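RNA-binding protein RO60 (Deinococcus radiodurans, PDB 2NVO) binds several small RNAs that accumulate during recovery from ultraviolet irradiation and contributes to the resistance of the bacterium to such radiation. Local coordinates at residues Q445-A450 with D480-K485; V473-A478 with F502-P507. All coordinates share one frame; numbering follows the deposited sequence.

Contact 1: Q445-A450 with D480-K485; sequences QPILWA and DQYAQK
Tyr482 meets two residues one turn apart on the neighbouring helix, Ile447 and Ala450. Its CB lies 4.0 Å from CG2 of Ile447, the two side chains crossing at about a right angle, while the ring presents its edge to Ala450, whose CB is 3.9 Å from CE1 of Tyr482. The methyl of Ala450 points at the other helix and is small enough for the ring edge of Tyr482 to approach here. CG of Tyr482 stands anti to the backbone N (chi1 -175°), which directs the ring toward Ala450. Beyond them, Leu448 CD2 touches OE1 of Gln481 at 3.8 Å, where the extended glutamine brings its amide oxygen against an apolar branch at the more exposed margin.

The segments 445-450 and 480-485 run nearly parallel, at 17°, their axes 9.3 Å apart at the closest. Both belong to the von Willebrand factor A-like domain, an alpha/beta fold in which helices flank a central, mostly parallel sheet; Phe460 of its strand 459-464 lies against Ile447 and Ala450. The phenol end of Tyr482 is fixed by Leu455 O and Val457 N in the loop after helix 445-452, so its hydroxyl is satisfied in a buried setting. No hydrogen bond joins the two segments themselves: their side-chain touches are mainly apolar, consistent with association by hydrophobic packing, and the polar bonds of Tyr482 tie its ring to the connection leading into the sheet.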
loop_
_atom_site.group_PDB
_atom_site.type_symbol
_atom_site.label_atom_id
_atom_site.label_comp_id
_atom_site.label_asym_id
_atom_site.label_seq_id
_atom_site.Cartn_x
_atom_site.Cartn_y
_atom_site.Cartn_z
ATOM N N GLN A 445 -15.250 23.641 10.290
ATOM C CA GLN A 445 -14.817 24.581 11.305
ATOM C C GLN A 445 -13.324 25.009 11.273
ATOM O O GLN A 445 -13.005 26.182 11.532
ATOM C CB GLN A 445 -15.229 24.053 12.679
ATOM C CG GLN A 445 -14.874 24.975 13.821
ATOM C CD GLN A 445 -15.477 24.520 15.133
ATOM O OE1 GLN A 445 -15.767 23.335 15.325
ATOM N NE2 GLN A 445 -15.674 25.462 16.045
ATOM N N PRO A 446 -12.403 24.077 10.960
ATOM C CA PRO A 446 -10.997 24.485 10.849
ATOM C C PRO A 446 -10.823 25.511 9.732
ATOM O O PRO A 446 -9.990 26.412 9.860
ATOM C CB PRO A 446 -10.266 23.189 10.449
ATOM C CG PRO A 446 -11.173 22.065 10.925
ATOM C CD PRO A 446 -12.590 22.626 10.735
ATOM N N ILE A 447 -11.595 25.352 8.662
ATOM C CA ILE A 447 -11.496 26.232 7.506
ATOM C C ILE A 447 -12.113 27.593 7.795
ATOM O O ILE A 447 -11.573 28.628 7.400
ATOM C CB ILE A 447 -12.155 25.607 6.281
ATOM C CG1 ILE A 447 -11.581 24.213 6.034
ATOM C CG2 ILE A 447 -11.963 26.498 5.039
ATOM C CD1 ILE A 447 -12.450 23.365 5.171
ATOM N N LEU A 448 -13.262 27.587 8.460
ATOM C CA LEU A 448 -13.874 28.826 8.910
ATOM C C LEU A 448 -12.921 29.542 9.880
ATOM O O LEU A 448 -12.696 30.751 9.772
ATOM C CB LEU A 448 -15.218 28.542 9.579
ATOM C CG LEU A 448 -16.331 27.879 8.766
ATOM C CD1 LEU A 448 -17.473 27.504 9.689
ATOM C CD2 LEU A 448 -16.854 28.790 7.629
ATOM N N TRP A 449 -12.348 28.793 10.819
ATOM C CA TRP A 449 -11.460 29.368 11.814
ATOM C C TRP A 449 -10.243 30.028 11.176
ATOM O O TRP A 449 -9.885 31.143 11.537
ATOM C CB TRP A 449 -11.000 28.312 12.813
ATOM C CG TRP A 449 -10.042 28.833 13.861
ATOM C CD1 TRP A 449 -10.369 29.451 15.037
ATOM C CD2 TRP A 449 -8.610 28.734 13.844
ATOM N NE1 TRP A 449 -9.233 29.757 15.745
ATOM C CE2 TRP A 449 -8.139 29.339 15.036
ATOM C CE3 TRP A 449 -7.678 28.218 12.927
ATOM C CZ2 TRP A 449 -6.781 29.445 15.335
ATOM C CZ3 TRP A 449 -6.319 28.317 13.231
ATOM C CH2 TRP A 449 -5.884 28.919 14.432
ATOM N N ALA A 450 -9.604 29.334 10.240
ATOM C CA ALA A 450 -8.392 29.857 9.612
ATOM C C ALA A 450 -8.679 31.165 8.863
ATOM O O ALA A 450 -7.858 32.086 8.878
ATOM C CB ALA A 450 -7.772 28.832 8.664
ATOM N N ASP A 480 -14.898 27.766 -0.176
ATOM C CA ASP A 480 -15.195 28.914 -1.034
ATOM C C ASP A 480 -14.939 30.231 -0.314
ATOM O O ASP A 480 -14.274 31.110 -0.850
ATOM C CB ASP A 480 -16.647 28.870 -1.508
ATOM C CG ASP A 480 -16.929 27.684 -2.413
ATOM O OD1 ASP A 480 -15.971 27.155 -3.016
ATOM O OD2 ASP A 480 -18.101 27.283 -2.528
ATOM N N GLN A 481 -15.480 30.357 0.894
ATOM C CA GLN A 481 -15.287 31.546 1.713
ATOM C C GLN A 481 -13.821 31.835 2.011
ATOM O O GLN A 481 -13.408 32.996 2.015
ATOM C CB GLN A 481 -16.115 31.473 2.999
ATOM C CG GLN A 481 -17.606 31.618 2.757
ATOM C CD GLN A 481 -18.434 31.479 4.022
ATOM O OE1 GLN A 481 -17.901 31.416 5.130
ATOM N NE2 GLN A 481 -19.749 31.428 3.860
ATOM N N TYR A 482 -13.027 30.790 2.231
ATOM C CA TYR A 482 -11.598 30.971 2.480
ATOM C C TYR A 482 -10.926 31.547 1.238
ATOM O O TYR A 482 -10.178 32.516 1.319
ATOM C CB TYR A 482 -10.924 29.641 2.858
ATOM C CG TYR A 482 -9.466 29.792 3.245
ATOM C CD1 TYR A 482 -9.075 29.863 4.575
ATOM C CD2 TYR A 482 -8.488 29.873 2.274
ATOM C CE1 TYR A 482 -7.718 30.009 4.919
ATOM C CE2 TYR A 482 -7.158 30.011 2.599
ATOM C CZ TYR A 482 -6.775 30.084 3.914
ATOM O OH TYR A 482 -5.436 30.234 4.190
ATOM N N ALA A 483 -11.189 30.928 0.092
ATOM C CA ALA A 483 -10.628 31.390 -1.169
ATOM C C ALA A 483 -11.015 32.842 -1.394
ATOM O O ALA A 483 -10.179 33.650 -1.768
ATOM C CB ALA A 483 -11.134 30.531 -2.311
ATOM N N GLN A 484 -12.283 33.170 -1.148
ATOM C CA GLN A 484 -12.767 34.536 -1.342
ATOM C C GLN A 484 -12.094 35.571 -0.450
ATOM O O GLN A 484 -11.901 36.715 -0.863
ATOM C CB GLN A 484 -14.286 34.609 -1.171
ATOM C CG GLN A 484 -15.044 34.339 -2.464
ATOM C CD GLN A 484 -16.390 33.665 -2.250
ATOM O OE1 GLN A 484 -16.966 33.710 -1.153
ATOM N NE2 GLN A 484 -16.897 33.020 -3.299
ATOM N N LYS A 485 -11.750 35.182 0.772
ATOM C CA LYS A 485 -11.175 36.119 1.715
ATOM C C LYS A 485 -9.658 36.165 1.659
ATOM O O LYS A 485 -9.056 37.203 1.938
ATOM C CB LYS A 485 -11.629 35.810 3.144
ATOM C CG LYS A 485 -10.765 36.494 4.180
ATOM C CD LYS A 485 -11.394 36.506 5.546
ATOM C CE LYS A 485 -10.580 37.387 6.483
ATOM N NZ LYS A 485 -11.117 37.383 7.869
#

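Contact 2: V473-A478 with F502-P507; sequences VHPTVA and FSIADP
This is a surface contact between the capped N-terminus of helix 475-486 and the loop joining strands 491-496 and 512-517 in the von Willebrand factor A-like domain, a Rossmann-like alpha/beta fold. Its direct contacts are van der Waals touches, and one water bridges the segments.

On the inner side, Pro475 and Ile504 cross at about a right angle, with CG of the proline 3.9 Å from CG2 of the isoleucine. Proline fits the first turn of a helix, where its missing N-H costs no hydrogen bond, and its ring supplies a rigid apolar surface. Further along, the Thr476 methyl CG2 lies 3.9 Å from CB of Asp506. Threonine serves both sides here, its methyl facing the loop and its hydroxyl facing the cap.

His474 is the N-cap. Its ND1 accepts from Thr476 N at 3.0 Å, a nearly straight bond (168°) although the donor is tilted 29° from the ring plane. The same ND1 is 2.8 Å from Thr476 OG1, in a second hydrogen bond. With chi1 of Thr476 at 53°, OG1 sits between its own N and carbonyl carbon, close to the capping ring. Pro475 CD lies above one face of the His474 ring, offset toward its rim, and with the two bonds to ND1 probably restricts the ring's rotation.

The loop is held in turn by the sheet: Asp514 OD2 of strand 512-517 accepts from the N of both Ile504 and Ala505. Within the loop itself, Asp506 OD1 accepts from Gln508 N. Between the segments, the ring edge of His474 brings CE1 to 3.5 Å from Ile504 O, and water 1 lies at that ring's edge, 3.0 Å from NE2 of His474, while donating to Ser503 O.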
loop_
_atom_site.group_PDB
_atom_site.type_symbol
_atom_site.label_atom_id
_atom_site.label_comp_id
_atom_site.label_asym_id
_atom_site.label_seq_id
_atom_site.Cartn_x
_atom_site.Cartn_y
_atom_site.Cartn_z
ATOM N N VAL A 473 -22.585 25.105 8.544
ATOM C CA VAL A 473 -21.948 25.420 7.261
ATOM C C VAL A 473 -21.246 24.196 6.689
ATOM O O VAL A 473 -20.517 23.512 7.405
ATOM C CB VAL A 473 -20.937 26.582 7.397
ATOM C CG1 VAL A 473 -20.320 26.905 6.056
ATOM C CG2 VAL A 473 -21.615 27.820 7.967
ATOM N N HIS A 474 -21.477 23.890 5.420
ATOM C CA HIS A 474 -20.812 22.744 4.820
ATOM C C HIS A 474 -19.378 23.132 4.489
ATOM O O HIS A 474 -19.110 24.295 4.173
ATOM C CB HIS A 474 -21.536 22.262 3.567
ATOM C CG HIS A 474 -21.054 20.928 3.071
ATOM N ND1 HIS A 474 -20.079 20.799 2.108
ATOM C CD2 HIS A 474 -21.407 19.666 3.421
ATOM C CE1 HIS A 474 -19.851 19.515 1.881
ATOM N NE2 HIS A 474 -20.649 18.810 2.663
ATOM N N PRO A 475 -18.449 22.166 4.580
ATOM C CA PRO A 475 -17.058 22.455 4.228
ATOM C C PRO A 475 -16.892 23.028 2.821
ATOM O O PRO A 475 -15.916 23.731 2.621
ATOM C CB PRO A 475 -16.381 21.087 4.333
ATOM C CG PRO A 475 -17.160 20.392 5.434
ATOM C CD PRO A 475 -18.601 20.827 5.186
ATOM N N THR A 476 -17.776 22.713 1.874
ATOM C CA THR A 476 -17.651 23.265 0.520
ATOM C C THR A 476 -17.806 24.790 0.535
ATOM O O THR A 476 -17.043 25.511 -0.098
ATOM C CB THR A 476 -18.655 22.633 -0.505
ATOM O OG1 THR A 476 -19.998 22.705 -0.009
ATOM C CG2 THR A 476 -18.306 21.183 -0.784
ATOM N N VAL A 477 -18.820 25.264 1.250
ATOM C CA VAL A 477 -19.041 26.692 1.449
ATOM C C VAL A 477 -17.860 27.312 2.200
ATOM O O VAL A 477 -17.351 28.382 1.825
ATOM C CB VAL A 477 -20.368 26.935 2.207
ATOM C CG1 VAL A 477 -20.457 28.358 2.726
ATOM C CG2 VAL A 477 -21.552 26.600 1.318
ATOM N N ALA A 478 -17.403 26.617 3.241
ATOM C CA ALA A 478 -16.219 27.042 3.985
ATOM C C ALA A 478 -15.016 27.263 3.080
ATOM O O ALA A 478 -14.353 28.289 3.172
ATOM C CB ALA A 478 -15.875 26.036 5.104
ATOM N N PHE A 502 -18.432 7.368 4.858
ATOM C CA PHE A 502 -18.930 8.714 5.121
ATOM C C PHE A 502 -18.724 9.509 3.845
ATOM O O PHE A 502 -18.030 9.058 2.951
ATOM C CB PHE A 502 -18.219 9.366 6.315
ATOM C CG PHE A 502 -16.741 9.626 6.093
ATOM C CD1 PHE A 502 -16.299 10.861 5.620
ATOM C CD2 PHE A 502 -15.807 8.648 6.370
ATOM C CE1 PHE A 502 -14.947 11.117 5.429
ATOM C CE2 PHE A 502 -14.453 8.888 6.186
ATOM C CZ PHE A 502 -14.018 10.125 5.714
ATOM N N SER A 503 -19.357 10.666 3.721
ATOM C CA SER A 503 -19.138 11.473 2.526
ATOM C C SER A 503 -19.173 12.969 2.827
ATOM O O SER A 503 -20.179 13.514 3.301
ATOM C CB SER A 503 -20.113 11.101 1.403
ATOM O OG SER A 503 -21.447 11.320 1.797
ATOM N N ILE A 504 -18.045 13.614 2.554
ATOM C CA ILE A 504 -17.862 15.038 2.817
ATOM C C ILE A 504 -17.374 15.680 1.542
ATOM O O ILE A 504 -17.872 16.726 1.132
ATOM C CB ILE A 504 -16.789 15.265 3.885
ATOM C CG1 ILE A 504 -17.168 14.549 5.192
ATOM C CG2 ILE A 504 -16.536 16.764 4.087
ATOM C CD1 ILE A 504 -17.758 15.420 6.259
ATOM N N ALA A 505 -16.387 15.039 0.922
ATOM C CA ALA A 505 -15.835 15.501 -0.342
ATOM C C ALA A 505 -16.902 15.570 -1.429
ATOM O O ALA A 505 -17.647 14.613 -1.648
ATOM C CB ALA A 505 -14.683 14.596 -0.794
ATOM N N ASP A 506 -16.952 16.708 -2.115
ATOM C CA ASP A 506 -17.846 16.891 -3.253
ATOM C C ASP A 506 -17.245 16.270 -4.507
ATOM O O ASP A 506 -16.210 16.720 -4.981
ATOM C CB ASP A 506 -18.092 18.380 -3.490
ATOM C CG ASP A 506 -19.249 18.636 -4.437
ATOM O OD1 ASP A 506 -19.431 17.856 -5.400
ATOM O OD2 ASP A 506 -19.987 19.610 -4.200
ATOM N N PRO A 507 -17.896 15.229 -5.045
ATOM C CA PRO A 507 -17.411 14.504 -6.225
ATOM C C PRO A 507 -17.179 15.454 -7.392
ATOM O O PRO A 507 -16.304 15.212 -8.224
ATOM C CB PRO A 507 -18.568 13.553 -6.548
ATOM C CG PRO A 507 -19.303 13.400 -5.268
ATOM C CD PRO A 507 -19.208 14.734 -4.601
HETATM O O HOH W 1 -21.624 16.089 3.417
#

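Overall arrangement
Both contacts use helix 475-486: contact 2 takes its first turn and contact 1 a later part, with centres about 13 Å apart. They meet directly at Ala478, whose O lies 3.5 Å from Ile447 CG2 and whose CB is 3.9 Å from Leu448 CD2. Helix 475-486 thus packs against helix 445-452 and, at its beginning, against the loop 502-507. Neither contact includes the calcium ligands Ser372, Ser374 and Glu467. Thr441, which probably takes part in binding the metal, as in related proteins, has its side chain about 8 Å from that of Ile504 in contact 2 and about 12 Å from that of Ile447 in contact 1.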